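Universal stress protein (Mycobacterium smegmatis, PDB 5AHW) binds cyclic AMP as a homodimer of the universal stress protein family and probably takes part in cAMP-linked signalling. Local coordinates at residues B[21-24]-B[25-29]; B[67-70]-B[71-74]; B[100-103]-B[104-107]; B[130-133]-B[134-138]. All blocks are in the same frame, centred on the assembly; numbering follows the deposited sequence.

Contact 1: B[21-24]-B[25-29]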
loop_
_atom_site.group_PDB
_atom_site.type_symbol
_atom_site.label_atom_id
_atom_site.label_comp_id
_atom_site.label_asym_id
_atom_site.label_seq_id
_atom_site.Cartn_x
_atom_site.Cartn_y
_atom_site.Cartn_z
ATOM N N VAL B 21 9.954 5.243 -4.366
ATOM C CA VAL B 21 10.943 5.553 -3.345
ATOM C C VAL B 21 10.626 6.871 -2.534
ATOM O O VAL B 21 10.721 6.876 -1.292
ATOM C CB VAL B 21 12.343 5.643 -3.987
ATOM C CG1 VAL B 21 13.396 6.053 -2.977
ATOM C CG2 VAL B 21 12.749 4.288 -4.538
ATOM N N ASP B 22 10.277 7.962 -3.234
ATOM C CA ASP B 22 9.846 9.181 -2.559
ATOM C C ASP B 22 8.827 8.798 -1.496
ATOM O O ASP B 22 9.024 9.156 -0.329
ATOM C CB ASP B 22 9.181 10.180 -3.470
ATOM C CG ASP B 22 10.105 10.772 -4.420
ATOM O OD1 ASP B 22 11.311 10.638 -4.203
ATOM O OD2 ASP B 22 9.650 11.322 -5.455
ATOM N N ARG B 23 7.775 8.053 -1.881
ATOM C CA ARG B 23 6.715 7.720 -0.951
ATOM C C ARG B 23 7.193 6.806 0.168
ATOM O O ARG B 23 6.858 7.027 1.339
ATOM C CB ARG B 23 5.525 7.137 -1.658
ATOM C CG ARG B 23 4.237 7.283 -0.904
ATOM C CD ARG B 23 3.771 8.758 -0.884
ATOM N NE ARG B 23 2.944 9.063 -2.087
ATOM C CZ ARG B 23 2.260 10.191 -2.248
ATOM N NH1 ARG B 23 2.358 11.168 -1.334
ATOM N NH2 ARG B 23 1.497 10.375 -3.327
ATOM N N ALA B 24 7.983 5.777 -0.143
ATOM C CA ALA B 24 8.464 4.943 0.923
ATOM C C ALA B 24 9.310 5.759 1.865
ATOM O O ALA B 24 9.272 5.517 3.015
ATOM C CB ALA B 24 9.258 3.768 0.400
ATOM N N GLY B 25 10.084 6.709 1.357
ATOM C CA GLY B 25 10.909 7.565 2.188
ATOM C C GLY B 25 10.140 8.457 3.159
ATOM O O GLY B 25 10.558 8.650 4.316
ATOM N N GLN B 26 9.006 8.967 2.686
ATOM C CA GLN B 26 8.087 9.744 3.509
ATOM C C GLN B 26 7.494 8.856 4.577
ATOM O O GLN B 26 7.457 9.224 5.742
ATOM C CB GLN B 26 6.990 10.398 2.626
ATOM C CG GLN B 26 7.620 11.345 1.593
ATOM C CD GLN B 26 6.693 12.070 0.577
ATOM O OE1 GLN B 26 5.910 11.464 -0.206
ATOM N NE2 GLN B 26 6.841 13.397 0.544
ATOM N N ILE B 27 7.050 7.661 4.209
ATOM C CA ILE B 27 6.392 6.791 5.196
ATOM C C ILE B 27 7.374 6.341 6.242
ATOM O O ILE B 27 7.072 6.328 7.442
ATOM C CB ILE B 27 5.706 5.607 4.543
ATOM C CG1 ILE B 27 4.463 6.129 3.903
ATOM C CG2 ILE B 27 5.288 4.550 5.547
ATOM C CD1 ILE B 27 3.913 5.140 2.922
ATOM N N ALA B 28 8.578 6.029 5.812
ATOM C CA ALA B 28 9.604 5.682 6.784
ATOM C C ALA B 28 9.895 6.843 7.738
ATOM O O ALA B 28 9.997 6.636 8.952
ATOM C CB ALA B 28 10.872 5.281 6.089
ATOM N N ALA B 29 10.085 8.056 7.204
ATOM C CA ALA B 29 10.452 9.139 8.070
ATOM C C ALA B 29 9.347 9.333 9.103
ATOM O O ALA B 29 9.643 9.563 10.287
ATOM C CB ALA B 29 10.719 10.390 7.291
#
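Arg23 and Gln26 meet on one flank of helix 15-31. The touching atoms are Arg23 CD and Gln26 OE1, 3.5 Å apart. The guanidinium and amide planes are 30° apart, and OE1 approaches the guanidinium obliquely. Gln26 CG lies 3.2 Å from Asp22 O, over the preceding turn. Its chi1 of -60° sets CG beside the backbone N, and the chain then runs out extended to the amide. Ile27 rests its CG1 3.6 Å from Arg23 O.

Behind these side chains runs the regular i to i+4 ladder. Gly25 N bonds to Val21 O at 2.7 Å, and Ile27 N to Arg23 O at 2.9 Å. Gln26 N to Asp22 O and Ala28 N to Ala24 O complete the set.

The helix is the crossover of the beta-alpha-beta unit between strands 6-10 and 34-41. Val21 and Ala24 pack on Val9, and Ala28 packs on Leu35. Asp22 forms a salt bridge with Arg77. Arg23 forms one with Asp140 of the second subunit, whose Tyr4 also packs against Arg23 and Ile27. Gln26 OE1 thus lies beside Arg23 CD, while the charge of Arg23 is met across the dimer interface by Asp140 of the second subunit.

Contact 2: B[67-70]-B[71-74]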
loop_
_atom_site.group_PDB
_atom_site.type_symbol
_atom_site.label_atom_id
_atom_site.label_comp_id
_atom_site.label_asym_id
_atom_site.label_seq_id
_atom_site.Cartn_x
_atom_site.Cartn_y
_atom_site.Cartn_z
ATOM N N ILE B 67 23.730 -0.552 -11.359
ATOM C CA ILE B 67 22.888 -0.911 -10.213
ATOM C C ILE B 67 23.217 -0.013 -9.055
ATOM O O ILE B 67 22.326 0.472 -8.382
ATOM C CB ILE B 67 22.975 -2.395 -9.769
ATOM C CG1 ILE B 67 22.648 -3.321 -10.921
ATOM C CG2 ILE B 67 21.986 -2.707 -8.641
ATOM C CD1 ILE B 67 21.341 -3.040 -11.609
ATOM N N TYR B 68 24.476 0.299 -8.862
ATOM C CA TYR B 68 24.824 1.210 -7.752
ATOM C C TYR B 68 24.463 2.662 -8.092
ATOM O O TYR B 68 24.168 3.453 -7.214
ATOM C CB TYR B 68 26.277 1.041 -7.297
ATOM C CG TYR B 68 26.534 -0.279 -6.514
ATOM C CD1 TYR B 68 26.464 -1.507 -7.165
ATOM C CD2 TYR B 68 26.837 -0.284 -5.158
ATOM C CE1 TYR B 68 26.660 -2.694 -6.498
ATOM C CE2 TYR B 68 27.035 -1.471 -4.482
ATOM C CZ TYR B 68 26.950 -2.689 -5.151
ATOM O OH TYR B 68 27.189 -3.941 -4.532
ATOM N N ALA B 69 24.451 3.029 -9.357
ATOM C CA ALA B 69 23.950 4.376 -9.704
ATOM C C ALA B 69 22.455 4.532 -9.319
ATOM O O ALA B 69 22.058 5.491 -8.691
ATOM C CB ALA B 69 24.179 4.675 -11.174
ATOM N N ILE B 70 21.663 3.522 -9.651
ATOM C CA ILE B 70 20.256 3.419 -9.237
ATOM C C ILE B 70 20.127 3.489 -7.722
ATOM O O ILE B 70 19.235 4.184 -7.201
ATOM C CB ILE B 70 19.625 2.085 -9.714
ATOM C CG1 ILE B 70 19.494 2.128 -11.213
ATOM C CG2 ILE B 70 18.268 1.819 -9.074
ATOM C CD1 ILE B 70 19.236 0.780 -11.894
ATOM N N LEU B 71 20.951 2.746 -6.990
ATOM C CA LEU B 71 20.793 2.781 -5.540
ATOM C C LEU B 71 21.161 4.148 -4.961
ATOM O O LEU B 71 20.438 4.595 -4.113
ATOM C CB LEU B 71 21.550 1.637 -4.831
ATOM C CG LEU B 71 20.800 0.326 -5.125
ATOM C CD1 LEU B 71 21.721 -0.856 -4.904
ATOM C CD2 LEU B 71 19.516 0.182 -4.317
ATOM N N ARG B 72 22.248 4.797 -5.398
ATOM C CA ARG B 72 22.556 6.128 -4.849
ATOM C C ARG B 72 21.491 7.182 -5.183
ATOM O O ARG B 72 21.078 7.961 -4.330
ATOM C CB ARG B 72 23.980 6.631 -5.162
ATOM C CG ARG B 72 24.415 6.579 -6.611
ATOM C CD ARG B 72 25.845 7.115 -6.818
ATOM N NE ARG B 72 26.529 6.485 -7.977
ATOM C CZ ARG B 72 27.182 5.314 -7.954
ATOM N NH1 ARG B 72 27.292 4.587 -6.832
ATOM N NH2 ARG B 72 27.745 4.862 -9.071
ATOM N N GLU B 73 20.997 7.217 -6.409
ATOM C CA GLU B 73 19.926 8.151 -6.698
ATOM C C GLU B 73 18.701 7.833 -5.845
ATOM O O GLU B 73 18.123 8.743 -5.257
ATOM C CB GLU B 73 19.614 8.207 -8.179
ATOM C CG GLU B 73 18.461 9.155 -8.552
ATOM C CD GLU B 73 18.762 10.657 -8.378
ATOM O OE1 GLU B 73 19.951 11.074 -8.230
ATOM O OE2 GLU B 73 17.764 11.432 -8.409
ATOM N N ALA B 74 18.323 6.564 -5.718
ATOM C CA ALA B 74 17.177 6.255 -4.870
ATOM C C ALA B 74 17.397 6.727 -3.454
ATOM O O ALA B 74 16.473 7.206 -2.789
ATOM C CB ALA B 74 16.837 4.776 -4.880
#
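Arg72 reaches back over the preceding turn and lays its guanidinium on the backbone of Tyr68 and Ala69. One face carries Tyr68 O, 3.3 Å above the plane, and Ala69 CA. Tyr68 O is 3.3 Å from Arg72 NH1, but the angle is too poor for a hydrogen bond. That carbonyl instead accepts from Arg72 N at 3.0 Å, with an N-H...O angle of 171°. The chi1 of 51° sets Arg72 CG between the backbone N and the carbonyl carbon and sends the chain back, extended from CG to NE. CG thus sits against two carbonyls, 3.2 Å from Tyr68 O and 3.3 Å from Ala69 O.

The main-chain N-H groups of Leu71, Glu73 and Ala74 are also satisfied within the helix. Leu71 N bonds to Ile67 O, and Ala74 N to Ile70 O. Glu73 N reaches Ala69 O at 3.1 Å in a nearly straight bond of 175°. Apolar contact is slight: the Ile67 and Leu71 side chains lie side by side and point the same way, Ile67 CG2 4.2 Å from Leu71 CD1.

Helix 65-80 packs against the parallel sheet. Ile70 and Leu71 touch Thr39 of strand 34-41, and Tyr68 and Leu71 touch Pro90 of strand 86-92. Ala74 packs on Ile37 of the sheet and on Leu18 and Val21 of the adjacent helix 15-31.

Contact 3: B[100-103]-B[104-107]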
loop_
_atom_site.group_PDB
_atom_site.type_symbol
_atom_site.label_atom_id
_atom_site.label_comp_id
_atom_site.label_asym_id
_atom_site.label_seq_id
_atom_site.Cartn_x
_atom_site.Cartn_y
_atom_site.Cartn_z
ATOM N N VAL B 100 10.089 -10.144 -2.365
ATOM C CA VAL B 100 9.389 -10.977 -1.371
ATOM C C VAL B 100 10.320 -11.688 -0.452
ATOM O O VAL B 100 10.143 -11.704 0.783
ATOM C CB VAL B 100 8.451 -11.953 -2.035
ATOM C CG1 VAL B 100 7.775 -12.801 -0.996
ATOM C CG2 VAL B 100 7.382 -11.142 -2.790
ATOM N N GLU B 101 11.366 -12.237 -1.010
ATOM C CA GLU B 101 12.326 -12.893 -0.121
ATOM C C GLU B 101 13.023 -11.929 0.817
ATOM O O GLU B 101 13.266 -12.273 1.968
ATOM C CB GLU B 101 13.354 -13.694 -0.918
ATOM C CG GLU B 101 12.691 -14.820 -1.699
ATOM C CD GLU B 101 13.622 -15.577 -2.643
ATOM O OE1 GLU B 101 14.884 -15.371 -2.620
ATOM O OE2 GLU B 101 13.022 -16.360 -3.443
ATOM N N LEU B 102 13.367 -10.746 0.323
ATOM C CA LEU B 102 14.080 -9.783 1.142
ATOM C C LEU B 102 13.204 -9.397 2.304
ATOM O O LEU B 102 13.623 -9.266 3.418
ATOM C CB LEU B 102 14.510 -8.555 0.329
ATOM C CG LEU B 102 14.994 -7.320 1.087
ATOM C CD1 LEU B 102 16.226 -7.675 1.925
ATOM C CD2 LEU B 102 15.343 -6.242 0.112
ATOM N N ALA B 103 11.946 -9.251 2.016
ATOM C CA ALA B 103 10.990 -8.822 3.001
ATOM C C ALA B 103 10.789 -9.844 4.129
ATOM O O ALA B 103 10.743 -9.443 5.325
ATOM C CB ALA B 103 9.682 -8.483 2.311
ATOM N N ASP B 104 10.682 -11.135 3.778
ATOM C CA ASP B 104 10.742 -12.199 4.756
ATOM C C ASP B 104 12.020 -12.192 5.595
ATOM O O ASP B 104 11.959 -12.392 6.830
ATOM C CB ASP B 104 10.661 -13.573 4.097
ATOM C CG ASP B 104 9.278 -13.912 3.643
ATOM O OD1 ASP B 104 8.352 -13.135 3.935
ATOM O OD2 ASP B 104 9.115 -14.974 2.994
ATOM N N GLU B 105 13.158 -12.004 4.926
ATOM C CA GLU B 105 14.490 -12.057 5.567
ATOM C C GLU B 105 14.604 -10.942 6.595
ATOM O O GLU B 105 15.076 -11.187 7.659
ATOM C CB GLU B 105 15.630 -11.936 4.509
ATOM C CG GLU B 105 17.076 -11.955 5.005
ATOM C CD GLU B 105 18.018 -10.939 4.310
ATOM O OE1 GLU B 105 18.084 -10.931 3.051
ATOM O OE2 GLU B 105 18.711 -10.145 5.018
ATOM N N VAL B 106 14.165 -9.714 6.290
ATOM C CA VAL B 106 14.357 -8.614 7.223
ATOM C C VAL B 106 13.133 -8.344 8.088
ATOM O O VAL B 106 13.088 -7.384 8.865
ATOM C CB VAL B 106 14.866 -7.366 6.508
ATOM C CG1 VAL B 106 16.072 -7.760 5.664
ATOM C CG2 VAL B 106 13.747 -6.676 5.679
ATOM N N LYS B 107 12.158 -9.240 8.002
ATOM C CA LYS B 107 10.939 -9.119 8.784
ATOM C C LYS B 107 10.270 -7.767 8.512
ATOM O O LYS B 107 9.888 -7.033 9.422
ATOM C CB LYS B 107 11.245 -9.364 10.248
ATOM C CG LYS B 107 11.685 -10.821 10.462
ATOM C CD LYS B 107 12.076 -11.166 11.915
ATOM C CE LYS B 107 12.935 -12.455 11.942
ATOM N NZ LYS B 107 14.024 -12.387 12.975
#
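Leu102 and Val106 pack one turn apart at the C-terminal end of helix 95-105, on the side facing the sheet. Their methyls, Leu102 CD1 and Val106 CG1, are 3.7 Å from each other. A chi1 of 167° places Leu102 CG beside its carbonyl carbon, from where CD1 leans toward the next turn. Val106 also sets CG2 3.4 Å from Leu102 O. That same carbonyl accepts Val106 N at 3.0 Å, so it is covered by both the donor and the methyl. Leu102 touches Ile36 and Ala38 of strand 34-41 and Val8 of strand 6-10. Val106 touches Ile36, Thr6 and Val8. These strands belong to the parallel sheet of the universal stress protein fold. Glu105 stands at the border of this packed side. Its OE1 lies 3.9 Å from Leu102 CD1 and pairs weakly with Arg89 of strand 86-92, which itself touches Leu102 and Val106.

The helix ends here in a Schellman motif. Val106 is the first residue to leave helical angles. Lys107, with a positive phi of 56°, is the C-prime residue. Ala108 N turns back to Ala103 O, and Lys107 N makes a weak bond to Asp104 O at 3.4 Å.

The outer side is looser and rich in charge. Asp104 CG comes no closer than 3.7 Å to Val100 O, though Asp104 N bonds to that carbonyl with an angle of 174°. Asp104 OD2 has a long, weak ion pair with Lys138. Glu101 and Lys107 are exposed to solvent.

Contact 4: B[130-133]-B[134-138]. With SO4 (sulfate ion), chain L.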
loop_
_atom_site.group_PDB
_atom_site.type_symbol
_atom_site.label_atom_id
_atom_site.label_comp_id
_atom_site.label_asym_id
_atom_site.label_seq_id
_atom_site.Cartn_x
_atom_site.Cartn_y
_atom_site.Cartn_z
ATOM N N PRO B 130 4.208 -5.538 -9.558
ATOM C CA PRO B 130 3.330 -5.223 -8.435
ATOM C C PRO B 130 2.258 -6.263 -8.127
ATOM O O PRO B 130 1.979 -6.478 -6.972
ATOM C CB PRO B 130 2.644 -3.918 -8.848
ATOM C CG PRO B 130 3.093 -3.628 -10.232
ATOM C CD PRO B 130 4.356 -4.384 -10.461
ATOM N N ALA B 131 1.573 -6.807 -9.136
ATOM C CA ALA B 131 0.539 -7.772 -8.884
ATOM C C ALA B 131 1.113 -9.039 -8.229
ATOM O O ALA B 131 0.494 -9.613 -7.326
ATOM C CB ALA B 131 -0.118 -8.134 -10.167
ATOM N N ASN B 132 2.283 -9.498 -8.691
ATOM C CA ASN B 132 2.789 -10.769 -8.194
ATOM C C ASN B 132 3.338 -10.549 -6.789
ATOM O O ASN B 132 3.257 -11.421 -5.926
ATOM C CB ASN B 132 3.894 -11.352 -9.096
ATOM C CG ASN B 132 3.437 -11.771 -10.484
ATOM O OD1 ASN B 132 2.302 -11.592 -10.919
ATOM N ND2 ASN B 132 4.345 -12.437 -11.175
ATOM N N VAL B 133 3.952 -9.408 -6.568
ATOM C CA VAL B 133 4.357 -9.048 -5.210
ATOM C C VAL B 133 3.168 -9.021 -4.238
ATOM O O VAL B 133 3.222 -9.569 -3.124
ATOM C CB VAL B 133 5.095 -7.688 -5.219
ATOM C CG1 VAL B 133 5.266 -7.123 -3.844
ATOM C CG2 VAL B 133 6.482 -7.844 -5.772
ATOM N N ALA B 134 2.080 -8.400 -4.689
ATOM C CA ALA B 134 0.871 -8.303 -3.846
ATOM C C ALA B 134 0.382 -9.699 -3.587
ATOM O O ALA B 134 0.010 -10.018 -2.457
ATOM C CB ALA B 134 -0.223 -7.456 -4.555
ATOM N N ARG B 135 0.387 -10.586 -4.606
ATOM C CA ARG B 135 -0.180 -11.867 -4.311
ATOM C C ARG B 135 0.703 -12.692 -3.415
ATOM O O ARG B 135 0.200 -13.544 -2.676
ATOM C CB ARG B 135 -0.566 -12.673 -5.543
ATOM C CG ARG B 135 -1.746 -12.141 -6.381
ATOM C CD ARG B 135 -2.161 -13.141 -7.438
ATOM N NE ARG B 135 -1.151 -13.038 -8.447
ATOM C CZ ARG B 135 -1.232 -12.194 -9.480
ATOM N NH1 ARG B 135 -2.349 -11.524 -9.732
ATOM N NH2 ARG B 135 -0.237 -12.072 -10.282
ATOM N N ARG B 136 2.009 -12.479 -3.463
ATOM C CA ARG B 136 2.947 -13.391 -2.798
ATOM C C ARG B 136 3.403 -12.906 -1.415
ATOM O O ARG B 136 3.855 -13.682 -0.622
ATOM C CB ARG B 136 4.135 -13.726 -3.698
ATOM C CG ARG B 136 3.744 -14.551 -4.944
ATOM C CD ARG B 136 4.966 -14.926 -5.795
ATOM N NE ARG B 136 4.573 -15.342 -7.151
ATOM C CZ ARG B 136 5.357 -15.357 -8.197
ATOM N NH1 ARG B 136 6.629 -15.065 -8.067
ATOM N NH2 ARG B 136 4.897 -15.786 -9.380
ATOM N N SER B 137 3.261 -11.633 -1.145
ATOM C CA SER B 137 3.749 -11.051 0.094
ATOM C C SER B 137 3.041 -11.598 1.317
ATOM O O SER B 137 1.861 -11.900 1.292
ATOM C CB SER B 137 3.611 -9.531 -0.035
ATOM O OG SER B 137 4.238 -8.894 1.047
ATOM N N LYS B 138 3.757 -11.707 2.409
ATOM C CA LYS B 138 3.163 -12.046 3.693
ATOM C C LYS B 138 3.181 -10.802 4.558
ATOM O O LYS B 138 3.024 -10.929 5.723
ATOM C CB LYS B 138 3.963 -13.212 4.427
ATOM C CG LYS B 138 4.045 -14.534 3.575
ATOM C CD LYS B 138 4.573 -15.794 4.286
ATOM C CE LYS B 138 5.865 -15.562 5.075
ATOM N NZ LYS B 138 6.614 -16.851 5.392
HETATM S S SO4 L . 1.419 -16.062 -8.670
HETATM O O1 SO4 L . 2.087 -16.644 -7.443
HETATM O O2 SO4 L . 1.543 -14.546 -8.524
HETATM O O3 SO4 L . 0.005 -16.506 -8.644
HETATM O O4 SO4 L . 2.208 -16.182 -9.883
#
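At the C-terminal end of helix 129-136, Arg135 and Arg136 bind a sulfate, probably from the crystallisation liquor. The same helix borders the cyclic AMP pocket through Pro130, which touches the nucleotide. Val133 packs on Leu111 of strand 110-114, and Ala134 meets Leu118 of the second subunit.

Along the helix, Asn132 OD1 lies 2.7 Å from Arg135 NH2. The amide and guanidinium planes are 57° apart. Arg135 bends at chi3, -76°, and Ala131 O lies 3.8 Å from its guanidinium plane, over the centre of the group. Arg136 instead runs extended from CG to NE, alongside Asn132, whose ND2 lies over a guanidinium face 3.8 Å from Arg136 NH2.

The backbone bonds run along the helix. Arg135 N bonds to Ala131 O at 2.9 Å. Arg136 N bonds to Asn132 O at 3.0 Å and only weakly to Val133 O. Ser137 N bonds to Val133 O at 2.9 Å.

The sulfate takes three hydrogen bonds from the two arginines. Arg135 NE reaches O2 in the plane of its guanidinium. Arg136 grips two oxygens with its edge: NE holds sulfate O1 at 2.8 Å, and NH2 holds sulfate O4 at 2.8 Å.

Overall arrangement
The four contacts follow one another along the chain. Contacts 1 and 2 lie within helices 15-31 and 65-80; contacts 3 and 4 cover the C-terminal ends of helices 95-105 and 129-136. Contacts 1 and 2 have centres 16 Å apart and meet where Val21 CG1 lies 3.3 Å from Ala74 O. Contacts 3 and 4, centres 13 Å apart, touch through Asp104 and Lys138 and through Val100 and Arg136. The two pairs lie on the two faces of the five-stranded parallel sheet of this alpha/beta fold. Contacts 2 and 4 are farthest apart, 24 Å between centres. Contacts 1 and 4 both reach the second subunit, and contact 4 links the cyclic AMP pocket with the dimer interface.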